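Conjugal transfer protein TRWB (Escherichia coli, PDB 1E9R) is a membrane-anchored coupling protein of bacterial conjugation that resembles ring helicases and F1-ATPase, and probably binds nucleotide and DNA to help drive DNA transfer. Local coordinates at the interface of chains A and B. Sequence-based numbering; all coordinates share one arbitrary frame. Chains: chain A/B, Conjugal transfer protein TRWB.

Contact 1 and contact 2 lie on the same A/B interface, their C-alpha centres about 31 Å apart, and share no residue. Contact 1 sets the loop between helix 394-398 and strand 404-408 of chain A against the turn between strands 404-408 and 415-419 of chain B. In contact 2, A:Lys139 and A:Thr140, just ahead of helix 141-163, and helix 318-325 of chain A meet helices 141-163 and 327-334 of chain B, largely through charged groups. At both places the two copies offer different surfaces, which fits the lack of an exact two-fold, and repeating such a joint suits the closed ring of the six-subunit assembly.

Contact 1: the interface of chains A and B. Residues chain A 399-402; chain B 411-412.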
loop_
_atom_site.group_PDB
_atom_site.type_symbol
_atom_site.label_atom_id
_atom_site.label_comp_id
_atom_site.label_asym_id
_atom_site.label_seq_id
_atom_site.Cartn_x
_atom_site.Cartn_y
_atom_site.Cartn_z
ATOM N N ASN A 399 -27.288 2.287 -16.807
ATOM C CA ASN A 399 -28.507 2.825 -17.406
ATOM C C ASN A 399 -29.720 1.977 -17.067
ATOM O O ASN A 399 -30.809 2.189 -17.600
ATOM C CB ASN A 399 -28.348 2.919 -18.924
ATOM C CG ASN A 399 -27.409 4.036 -19.337
ATOM O OD1 ASN A 399 -27.757 5.212 -19.267
ATOM N ND2 ASN A 399 -26.203 3.671 -19.754
ATOM N N LEU A 400 -29.533 1.017 -16.174
ATOM C CA LEU A 400 -30.624 0.149 -15.768
ATOM C C LEU A 400 -31.742 0.966 -15.142
ATOM O O LEU A 400 -31.512 1.742 -14.211
ATOM C CB LEU A 400 -30.146 -0.870 -14.729
ATOM C CG LEU A 400 -30.159 -2.364 -15.027
ATOM C CD1 LEU A 400 -30.039 -3.105 -13.713
ATOM C CD2 LEU A 400 -31.431 -2.766 -15.726
ATOM N N PRO A 401 -32.967 0.825 -15.651
ATOM C CA PRO A 401 -34.038 1.601 -15.028
ATOM C C PRO A 401 -34.228 1.020 -13.629
ATOM O O PRO A 401 -33.910 -0.144 -13.403
ATOM C CB PRO A 401 -35.226 1.340 -15.947
ATOM C CG PRO A 401 -34.932 -0.028 -16.503
ATOM C CD PRO A 401 -33.459 0.060 -16.807
ATOM N N ASP A 402 -34.724 1.806 -12.684
ATOM C CA ASP A 402 -34.899 1.276 -11.337
ATOM C C ASP A 402 -35.981 0.211 -11.285
ATOM O O ASP A 402 -36.832 0.131 -12.161
ATOM C CB ASP A 402 -35.185 2.410 -10.347
ATOM C CG ASP A 402 -33.912 3.151 -9.934
ATOM O OD1 ASP A 402 -33.125 3.546 -10.827
ATOM O OD2 ASP A 402 -33.694 3.342 -8.716
ATOM N N GLY B 411 -31.378 6.398 -13.673
ATOM C CA GLY B 411 -32.196 5.493 -14.455
ATOM C C GLY B 411 -31.806 5.369 -15.919
ATOM O O GLY B 411 -30.676 5.674 -16.315
ATOM N N ASN B 412 -32.762 4.929 -16.727
ATOM C CA ASN B 412 -32.539 4.714 -18.146
ATOM C C ASN B 412 -32.821 5.956 -18.981
ATOM O O ASN B 412 -33.779 6.007 -19.746
ATOM C CB ASN B 412 -33.404 3.540 -18.597
ATOM C CG ASN B 412 -33.089 3.096 -19.992
ATOM O OD1 ASN B 412 -31.928 3.045 -20.389
ATOM N ND2 ASN B 412 -34.123 2.751 -20.751
#
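B:Asn412 lies on the five-membered ring of A:Pro401, and this pair forms the core of the patch. The beta-carbon of the asparagine sits over one face of the proline: its CB is 3.9 Å from A:Pro401 CB and equally 3.9 Å from A:Pro401 CD, with the other ring atoms only slightly farther away. The two side chains run side by side in the same direction. With CG anti to its backbone N (chi1 -171°), B:Asn412 carries its amide past the proline, alongside the carbonyl of A:Asn399. B:Asn412 buries 56 Å² here, about twice as much as A:Pro401.

The polar side of the meeting is less certain. As modelled, B:Asn412 OD1 faces the backbone oxygen A:Asn399 O at 3.1 Å, although both can only accept. That orientation is doubtful; an amide turned over, with its NH2 toward the carbonyl, would be chemically more sensible, and density at this resolution would hardly tell the two apart.

B:Gly411 leads into this residue with a positive phi of 78°, a backbone shape that glycine adopts easily. Having no side chain, it lets the B turn come close to the A backbone. Apart from that possible amide bond, the two loops meet mainly by van der Waals contact. With the carboxylate oxygen A:Asp402 OD1 nearby, B:Gly411 CA rests 3.8 Å from the backbone oxygen A:Leu400 O.

Contact 2: the interface of chains A and B. Residues chain A 139-140, 323; chain B 141, 329.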
loop_
_atom_site.group_PDB
_atom_site.type_symbol
_atom_site.label_atom_id
_atom_site.label_comp_id
_atom_site.label_asym_id
_atom_site.label_seq_id
_atom_site.Cartn_x
_atom_site.Cartn_y
_atom_site.Cartn_z
ATOM N N LYS A 139 -12.268 -2.936 13.299
ATOM C CA LYS A 139 -12.084 -2.546 11.907
ATOM C C LYS A 139 -10.638 -2.829 11.488
ATOM O O LYS A 139 -10.391 -3.398 10.429
ATOM C CB LYS A 139 -12.409 -1.058 11.732
ATOM C CG LYS A 139 -12.329 -0.555 10.297
ATOM C CD LYS A 139 -12.748 0.905 10.219
ATOM C CE LYS A 139 -12.530 1.469 8.829
ATOM N NZ LYS A 139 -12.980 2.893 8.715
ATOM N N THR A 140 -9.683 -2.439 12.334
ATOM C CA THR A 140 -8.259 -2.647 12.057
ATOM C C THR A 140 -7.665 -3.691 13.006
ATOM O O THR A 140 -8.296 -4.087 13.994
ATOM C CB THR A 140 -7.463 -1.347 12.239
ATOM O OG1 THR A 140 -7.439 -0.995 13.622
ATOM C CG2 THR A 140 -8.118 -0.207 11.476
ATOM N N ASP A 323 -14.650 -1.580 3.611
ATOM C CA ASP A 323 -14.279 -0.706 4.710
ATOM C C ASP A 323 -14.577 -1.326 6.072
ATOM O O ASP A 323 -13.818 -1.156 7.027
ATOM C CB ASP A 323 -15.007 0.623 4.582
ATOM C CG ASP A 323 -14.202 1.773 5.144
ATOM O OD1 ASP A 323 -13.031 1.918 4.726
ATOM O OD2 ASP A 323 -14.733 2.527 5.994
ATOM N N ASP B 141 -7.815 6.626 10.844
ATOM C CA ASP B 141 -8.334 5.783 11.916
ATOM C C ASP B 141 -7.894 6.294 13.287
ATOM O O ASP B 141 -8.660 6.287 14.263
ATOM C CB ASP B 141 -7.864 4.345 11.714
ATOM C CG ASP B 141 -8.783 3.549 10.794
ATOM O OD1 ASP B 141 -9.953 3.948 10.569
ATOM O OD2 ASP B 141 -8.337 2.497 10.301
ATOM N N GLU B 329 -14.889 5.058 1.399
ATOM C CA GLU B 329 -16.046 5.822 1.804
ATOM C C GLU B 329 -16.414 6.927 0.817
ATOM O O GLU B 329 -17.585 7.268 0.669
ATOM C CB GLU B 329 -15.784 6.376 3.193
ATOM C CG GLU B 329 -16.987 6.988 3.848
ATOM C CD GLU B 329 -16.843 7.068 5.358
ATOM O OE1 GLU B 329 -15.930 6.406 5.920
ATOM O OE2 GLU B 329 -17.658 7.788 5.977
#
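A:Lys139 reaches toward chain B fully extended: CG is anti to the backbone N (chi1 -177°), and the chain stays extended to NZ. B:Asp141 meets it with CG anti to the carbonyl carbon (chi1 -86°), which swings the carboxylate toward the lysine's outer half. The two side chains cross at a slant, and A:Lys139 NZ pairs with B:Asp141 OD1 in a long salt bridge of 3.7 Å. The same ammonium is tied within its own chain, where A:Lys139 NZ donates a hydrogen bond to A:Asp323 OD2 at 3.3 Å. It comes to that oxygen from above the carboxylate, 47° out of its plane. The lysine thus spans two acids, one from each subunit.

B:Glu329 adds a further, probably negative, carboxylate, its OE1 4.1 Å from A:Asp323 OD2, with the two carboxylate planes turned steeply against each other. The lysine charge, 5.4 Å from A:Lys139 NZ to B:Glu329 OE1, probably eases this like-charge approach. With an alanine in place of A:Lys139, B:Asp141 and A:Asp323 would probably lose the cation they share, and A:Asp323 would face B:Glu329 with less to offset it. The methyl of A:Thr140 faces B:Asp141 from the opposite direction, though its modelled closeness is doubtful.

B:Asp141 opens helix 141-163, whose positive end may help to stabilise its carboxylate. By offsetting acidic groups at the seam, this cluster likely helps neighbouring subunits stay together in the ring.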